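Local coordinates for SxtG (Microseira wollei, PDB 6U1R), which catalyses an amidino-group transfer in saxitoxin biosynthesis, as an amidinotransferase of the family that includes glycine amidinotransferase, at the interface of chains A and B. Sequence-based numbering; all coordinates share one arbitrary frame. Chains: chain A/B, SxtG.

The interface of chains A and B. Residues chain A 121-123, 157, 186; chain B 158, 161.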
# COMPACT_ATOMS: atom_id res chain seq x y z
N THR A 121 13.32 -0.29 -9.60
CA THR A 121 13.47 -0.45 -8.17
C THR A 121 14.93 -0.82 -7.90
O THR A 121 15.72 -1.03 -8.84
CB THR A 121 12.56 -1.55 -7.63
OG1 THR A 121 13.07 -2.84 -8.03
CG2 THR A 121 11.13 -1.42 -8.16
N PRO A 122 15.31 -0.96 -6.64
CA PRO A 122 16.69 -1.39 -6.35
C PRO A 122 17.02 -2.77 -6.88
O PRO A 122 18.20 -3.11 -7.00
CB PRO A 122 16.75 -1.34 -4.81
CG PRO A 122 15.75 -0.25 -4.45
CD PRO A 122 14.61 -0.49 -5.44
N ALA A 123 16.01 -3.58 -7.25
CA ALA A 123 16.23 -4.96 -7.65
C ALA A 123 15.93 -5.27 -9.12
O ALA A 123 16.35 -6.33 -9.60
CB ALA A 123 15.37 -5.90 -6.78
N TYR A 157 3.35 -1.60 -11.77
CA TYR A 157 3.69 -1.12 -10.43
C TYR A 157 3.12 0.26 -10.14
O TYR A 157 2.83 0.58 -8.98
CB TYR A 157 5.21 -1.05 -10.31
CG TYR A 157 5.83 -1.39 -8.97
CD1 TYR A 157 5.59 -2.61 -8.36
CD2 TYR A 157 6.73 -0.52 -8.38
CE1 TYR A 157 6.22 -2.93 -7.17
CE2 TYR A 157 7.36 -0.83 -7.21
CZ TYR A 157 7.12 -2.04 -6.61
OH TYR A 157 7.78 -2.30 -5.42
N PHE A 186 10.70 -9.45 -6.33
CA PHE A 186 11.93 -10.17 -6.61
C PHE A 186 11.66 -11.38 -7.51
O PHE A 186 10.54 -11.89 -7.62
CB PHE A 186 12.58 -10.65 -5.31
CG PHE A 186 13.14 -9.57 -4.42
CD1 PHE A 186 13.16 -8.23 -4.79
CD2 PHE A 186 13.68 -9.91 -3.19
CE1 PHE A 186 13.70 -7.26 -3.95
CE2 PHE A 186 14.23 -8.95 -2.36
CZ PHE A 186 14.25 -7.63 -2.74
N PHE B 158 11.90 3.02 -0.85
CA PHE B 158 11.97 1.57 -0.70
C PHE B 158 12.58 1.16 0.63
O PHE B 158 13.04 0.02 0.79
CB PHE B 158 12.74 0.98 -1.88
CG PHE B 158 11.99 1.11 -3.19
CD1 PHE B 158 10.88 0.33 -3.44
CD2 PHE B 158 12.38 2.04 -4.15
CE1 PHE B 158 10.18 0.44 -4.63
CE2 PHE B 158 11.68 2.15 -5.36
CZ PHE B 158 10.58 1.36 -5.59
N TRP B 161 12.02 -2.23 2.50
CA TRP B 161 12.49 -3.50 1.93
C TRP B 161 13.35 -4.29 2.91
O TRP B 161 13.29 -5.53 2.93
CB TRP B 161 13.25 -3.24 0.62
CG TRP B 161 12.32 -3.10 -0.56
CD1 TRP B 161 11.01 -2.79 -0.52
CD2 TRP B 161 12.65 -3.29 -1.94
NE1 TRP B 161 10.48 -2.79 -1.79
CE2 TRP B 161 11.47 -3.09 -2.68
CE3 TRP B 161 13.83 -3.63 -2.62
CZ2 TRP B 161 11.42 -3.21 -4.07
CZ3 TRP B 161 13.80 -3.74 -4.00
CH2 TRP B 161 12.59 -3.54 -4.72
O HOH W 1 7.75 -2.04 -2.43
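The A:Thr121-A:Ala123 turn, with A:Thr121 extended and A:Pro122 near helical, meets B:Phe158 and B:Trp161, the latter in the 3-10 helix 159-163. This aromatic patch belongs to the two-fold interface between two copies of an AGAT-like amidinotransferase, possibly the dimer in solution, and its centre lies about 17 Å from the predicted active-site residue A:Asp215. B:Trp161 pushes the far rim of its indole into chain A: CH2 sits 3.4 Å from the hydroxyl OG1 of A:Thr121. That hydroxyl, set between the backbone N and the carbonyl carbon (chi1 73°), also accepts a hydrogen bond from the backbone N-H of A:Ala123, N to OG1 3.1 Å, which braces the turn just beyond the indole rim. CD of A:Pro122 lies over the rim at CZ3, on the face of the indole over which B:Phe158 leans its CD1 within chain B. A:Phe186 comes edge-on to the opposite face, CE1 3.5 Å from CZ3 of B:Trp161, the planes nearly perpendicular at 84°. CD of A:Pro122 also rests over one face of the B:Phe158 ring, 3.9 Å from its centroid, in a CH-pi contact. The methyl CG2 of A:Thr121 packs alongside CZ of the same phenyl, the side chains crossing at about a right angle. A water links the subunits, 2.9 Å from the indole NE1 of B:Trp161 along a nearly straight N-H and 3.0 Å from the phenolic OH of A:Tyr157; that OH lies at the indole edge, in its plane.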